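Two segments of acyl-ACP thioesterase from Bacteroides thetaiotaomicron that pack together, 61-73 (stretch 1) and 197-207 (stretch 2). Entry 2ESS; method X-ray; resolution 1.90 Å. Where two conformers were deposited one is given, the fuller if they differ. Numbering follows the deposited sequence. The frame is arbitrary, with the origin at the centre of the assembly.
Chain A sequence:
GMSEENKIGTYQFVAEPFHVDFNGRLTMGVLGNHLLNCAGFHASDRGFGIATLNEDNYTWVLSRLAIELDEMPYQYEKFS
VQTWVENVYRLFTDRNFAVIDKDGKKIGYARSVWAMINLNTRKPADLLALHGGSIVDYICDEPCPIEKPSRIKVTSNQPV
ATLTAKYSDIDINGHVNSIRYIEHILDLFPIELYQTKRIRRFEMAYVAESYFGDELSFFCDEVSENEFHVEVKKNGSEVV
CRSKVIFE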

# COMPACT_ATOMS: atom_id res chain seq x y z
N VAL A 61 -17.67 -11.66 -5.60
CA VAL A 61 -17.17 -11.46 -4.24
C VAL A 61 -16.13 -12.52 -3.92
O VAL A 61 -16.33 -13.68 -4.18
CB VAL A 61 -18.30 -11.46 -3.17
CG1 VAL A 61 -19.13 -10.19 -3.29
CG2 VAL A 61 -19.19 -12.68 -3.28
N LEU A 62 -15.02 -12.07 -3.33
CA LEU A 62 -13.93 -12.94 -2.95
C LEU A 62 -14.31 -13.63 -1.66
O LEU A 62 -14.58 -12.97 -0.65
CB LEU A 62 -12.65 -12.13 -2.71
CG LEU A 62 -11.39 -12.90 -2.25
CD1 LEU A 62 -10.98 -13.97 -3.29
CD2 LEU A 62 -10.25 -11.88 -2.01
N SER A 63 -14.25 -14.96 -1.69
CA SER A 63 -14.64 -15.80 -0.56
C SER A 63 -13.41 -16.36 0.17
O SER A 63 -13.34 -16.33 1.38
CB SER A 63 -15.53 -16.95 -1.03
OG SER A 63 -16.64 -16.47 -1.75
N ARG A 64 -12.47 -16.90 -0.59
CA ARG A 64 -11.29 -17.57 -0.04
C ARG A 64 -10.03 -17.23 -0.86
O ARG A 64 -10.08 -17.07 -2.07
CB ARG A 64 -11.46 -19.07 -0.03
CG ARG A 64 -12.61 -19.64 0.73
CD ARG A 64 -12.42 -21.17 1.00
NE ARG A 64 -13.59 -21.73 1.71
CZ ARG A 64 -13.83 -21.53 3.00
NH1 ARG A 64 -12.99 -20.84 3.77
NH2 ARG A 64 -14.92 -22.04 3.54
N LEU A 65 -8.90 -17.13 -0.18
CA LEU A 65 -7.59 -16.90 -0.79
C LEU A 65 -6.55 -17.75 -0.07
O LEU A 65 -6.48 -17.68 1.16
CB LEU A 65 -7.22 -15.43 -0.70
CG LEU A 65 -5.89 -14.97 -1.28
CD1 LEU A 65 -5.77 -15.28 -2.82
CD2 LEU A 65 -5.68 -13.52 -0.96
N ALA A 66 -5.78 -18.59 -0.80
CA ALA A 66 -4.63 -19.30 -0.20
C ALA A 66 -3.42 -18.98 -1.07
O ALA A 66 -3.50 -19.04 -2.29
CB ALA A 66 -4.83 -20.82 -0.12
N ILE A 67 -2.33 -18.64 -0.39
CA ILE A 67 -1.02 -18.30 -0.96
C ILE A 67 0.02 -19.24 -0.36
O ILE A 67 0.08 -19.45 0.86
CB ILE A 67 -0.62 -16.83 -0.66
CG1 ILE A 67 -1.69 -15.85 -1.15
CG2 ILE A 67 0.77 -16.44 -1.30
CD1 ILE A 67 -1.51 -14.41 -0.59
N GLU A 68 0.81 -19.89 -1.20
CA GLU A 68 1.88 -20.76 -0.71
C GLU A 68 3.17 -20.42 -1.44
O GLU A 68 3.20 -20.36 -2.67
CB GLU A 68 1.52 -22.24 -0.91
CG GLU A 68 2.38 -23.21 -0.11
CD GLU A 68 1.85 -24.65 -0.13
OE1 GLU A 68 2.70 -25.56 -0.11
OE2 GLU A 68 0.60 -24.87 -0.18
N LEU A 69 4.23 -20.17 -0.66
CA LEU A 69 5.49 -19.59 -1.17
C LEU A 69 6.70 -20.37 -0.73
O LEU A 69 6.76 -20.79 0.41
CB LEU A 69 5.65 -18.15 -0.67
CG LEU A 69 4.57 -17.13 -1.04
CD1 LEU A 69 4.68 -15.95 -0.10
CD2 LEU A 69 4.68 -16.72 -2.49
N ASP A 70 7.66 -20.55 -1.65
CA ASP A 70 9.02 -20.98 -1.30
C ASP A 70 9.88 -19.78 -0.89
O ASP A 70 10.77 -19.90 -0.06
CB ASP A 70 9.70 -21.63 -2.51
CG ASP A 70 9.14 -23.00 -2.83
OD1 ASP A 70 8.54 -23.65 -1.93
OD2 ASP A 70 9.31 -23.44 -3.99
N GLU A 71 9.65 -18.65 -1.52
CA GLU A 71 10.31 -17.40 -1.17
C GLU A 71 9.46 -16.25 -1.68
O GLU A 71 8.49 -16.46 -2.39
CB GLU A 71 11.72 -17.34 -1.75
CG GLU A 71 11.77 -17.30 -3.25
N MSE A 72 9.82 -15.05 -1.27
CA MSE A 72 9.11 -13.82 -1.56
C MSE A 72 10.10 -12.94 -2.35
O MSE A 72 11.29 -12.93 -2.06
CB MSE A 72 8.81 -13.19 -0.20
CG MSE A 72 7.72 -12.25 -0.08
SE MSE A 72 6.02 -12.71 -0.92
CE MSE A 72 4.81 -12.30 0.59
N PRO A 73 9.63 -12.16 -3.32
CA PRO A 73 10.58 -11.24 -3.98
C PRO A 73 11.30 -10.27 -3.03
O PRO A 73 10.70 -9.83 -2.05
CB PRO A 73 9.69 -10.43 -4.91
CG PRO A 73 8.51 -11.22 -5.11
CD PRO A 73 8.29 -12.06 -3.88
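Stretch 2 197-207: KRIRRFEMAYV

Two neighbouring antiparallel strands offer a compact lesson in how backbone register dictates side-chain partnership. Strand 199-206 runs alongside strand 61-69 with N-to-C directions 175° apart and axes approaching to 4.7 Å, so each step forward on stretch 1 is matched by a step back on stretch 2, from Tyr206 towards Arg200.

At the start, Leu62 packs its CD2 against CE2 of Tyr206 at 3.7 Å, while a water donates to both Leu62 O and Tyr206 O, closing the gap beyond the last direct bond. That bond runs from Tyr206 N to Ser63 O, 2.9 Å. Arg64 then faces Ala205 in a non-hydrogen-bonded pair, its NH1 3.5 Å from Ala205 CB; CA of Arg64 lies 3.4 Å from Met204 O, a CA-H...O contact. Leu65 and Met204, a selenomethionine, form the first reciprocal pair: Leu65 N to Met204 O is 3.0 Å and Met204 N to Leu65 O is 2.8 Å. Ala66 pairs closely with Glu203, the CA atoms 4.3 Å apart, and its CB lies over a face of the Arg201 guanidinium, 3.4 Å from NH2. Ile67 repeats the reciprocal pattern, with Ile67 N to Phe202 O at 2.9 Å and Phe202 N to Ile67 O at 3.0 Å; its CD1 meets the edge of the Phe202 ring.

Alternation places Leu65, Ile67, Phe202 and Met204 on one face and Glu68 and Arg201 on the other. There Glu68 OE2 forms a salt bridge with Arg201 NH1 at 2.9 Å, while NE of Arg201 holds Glu203 OE2 at 2.8 Å, so one guanidinium serves two carboxylates. The ladder ends with Leu69 N bonded to Arg200 O, 2.9 Å. Beyond it, side chains take over: Arg198 NH1 reaches Leu69 O at 3.3 Å, and Asp70 OD1 makes a long salt bridge to Arg200 NH2, 3.7 Å.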

# COMPACT_ATOMS: atom_id res chain seq x y z
N LYS A 197 11.70 -17.06 11.10
CA LYS A 197 10.95 -17.90 10.19
C LYS A 197 10.29 -17.04 9.15
O LYS A 197 10.24 -15.82 9.26
CB LYS A 197 9.88 -18.69 10.94
CG LYS A 197 10.43 -19.66 12.01
CD LYS A 197 9.30 -20.27 12.83
CE LYS A 197 9.86 -21.01 14.02
NZ LYS A 197 8.83 -21.51 14.98
N ARG A 198 9.75 -17.69 8.14
CA ARG A 198 8.95 -17.00 7.14
C ARG A 198 7.63 -17.71 7.01
O ARG A 198 7.54 -18.90 7.32
CB ARG A 198 9.66 -17.01 5.79
CG ARG A 198 10.06 -18.35 5.32
CD ARG A 198 10.84 -18.25 4.03
NE ARG A 198 9.94 -17.83 2.97
CZ ARG A 198 9.07 -18.63 2.36
NH1 ARG A 198 8.98 -19.92 2.68
NH2 ARG A 198 8.29 -18.12 1.42
N ILE A 199 6.64 -16.99 6.49
CA ILE A 199 5.33 -17.55 6.25
C ILE A 199 5.41 -18.36 4.97
O ILE A 199 5.68 -17.81 3.91
CB ILE A 199 4.26 -16.46 6.08
CG1 ILE A 199 4.16 -15.64 7.38
CG2 ILE A 199 2.88 -17.12 5.78
CD1 ILE A 199 3.25 -14.42 7.28
N ARG A 200 5.14 -19.65 5.06
CA ARG A 200 5.09 -20.50 3.87
C ARG A 200 3.69 -20.70 3.31
O ARG A 200 3.54 -20.89 2.11
CB ARG A 200 5.79 -21.83 4.11
CG ARG A 200 5.01 -22.96 4.70
CD ARG A 200 5.61 -24.30 4.21
NE ARG A 200 5.37 -24.48 2.76
CZ ARG A 200 6.24 -24.22 1.78
NH1 ARG A 200 7.48 -23.77 2.00
NH2 ARG A 200 5.86 -24.43 0.52
N ARG A 201 2.68 -20.64 4.18
CA ARG A 201 1.30 -20.69 3.70
C ARG A 201 0.44 -19.74 4.47
O ARG A 201 0.56 -19.63 5.69
CB ARG A 201 0.73 -22.10 3.78
CG ARG A 201 -0.68 -22.18 3.15
CD ARG A 201 -1.04 -23.50 2.79
NE ARG A 201 -2.45 -23.57 2.43
CZ ARG A 201 -2.95 -23.89 1.25
NH1 ARG A 201 -2.15 -24.15 0.20
NH2 ARG A 201 -4.28 -23.95 1.12
N PHE A 202 -0.44 -19.04 3.75
CA PHE A 202 -1.30 -18.04 4.31
C PHE A 202 -2.68 -18.15 3.65
O PHE A 202 -2.80 -18.15 2.42
CB PHE A 202 -0.69 -16.65 4.12
CG PHE A 202 -1.55 -15.55 4.65
CD1 PHE A 202 -1.60 -15.28 6.00
CD2 PHE A 202 -2.33 -14.79 3.79
CE1 PHE A 202 -2.42 -14.29 6.50
CE2 PHE A 202 -3.12 -13.82 4.26
CZ PHE A 202 -3.16 -13.56 5.63
N GLU A 203 -3.71 -18.26 4.48
CA GLU A 203 -5.07 -18.34 3.97
C GLU A 203 -6.00 -17.32 4.61
O GLU A 203 -5.84 -16.99 5.76
CB GLU A 203 -5.65 -19.72 4.22
CG GLU A 203 -4.81 -20.88 3.78
CD GLU A 203 -5.39 -22.24 4.17
OE1 GLU A 203 -6.56 -22.31 4.60
OE2 GLU A 203 -4.63 -23.23 4.08
N MSE A 204 -6.91 -16.79 3.83
CA MSE A 204 -7.94 -15.86 4.27
C MSE A 204 -9.28 -16.45 3.87
O MSE A 204 -9.42 -17.02 2.75
CB MSE A 204 -7.81 -14.54 3.53
CG MSE A 204 -6.58 -13.76 3.91
SE MSE A 204 -6.73 -13.20 5.85
CE MSE A 204 -8.54 -12.37 6.01
N ALA A 205 -10.24 -16.31 4.77
CA ALA A 205 -11.66 -16.57 4.48
C ALA A 205 -12.44 -15.31 4.82
O ALA A 205 -12.39 -14.83 5.94
CB ALA A 205 -12.19 -17.75 5.29
N TYR A 206 -13.21 -14.80 3.87
CA TYR A 206 -13.87 -13.50 4.04
C TYR A 206 -15.31 -13.82 4.29
O TYR A 206 -16.01 -14.34 3.42
CB TYR A 206 -13.69 -12.61 2.80
CG TYR A 206 -12.26 -12.19 2.62
CD1 TYR A 206 -11.73 -11.15 3.40
CD2 TYR A 206 -11.42 -12.83 1.73
CE1 TYR A 206 -10.40 -10.76 3.30
CE2 TYR A 206 -10.09 -12.43 1.62
CZ TYR A 206 -9.59 -11.40 2.38
OH TYR A 206 -8.27 -11.04 2.26
N VAL A 207 -15.74 -13.56 5.51
CA VAL A 207 -17.04 -14.01 5.98
C VAL A 207 -18.12 -12.92 5.92
O VAL A 207 -19.26 -13.19 5.56
CB VAL A 207 -16.91 -14.60 7.39
CG1 VAL A 207 -18.27 -15.15 7.88
CG2 VAL A 207 -15.80 -15.67 7.39
O HOH W 1 -16.97 -12.87 1.10
O HOH W 2 -10.39 -19.65 3.15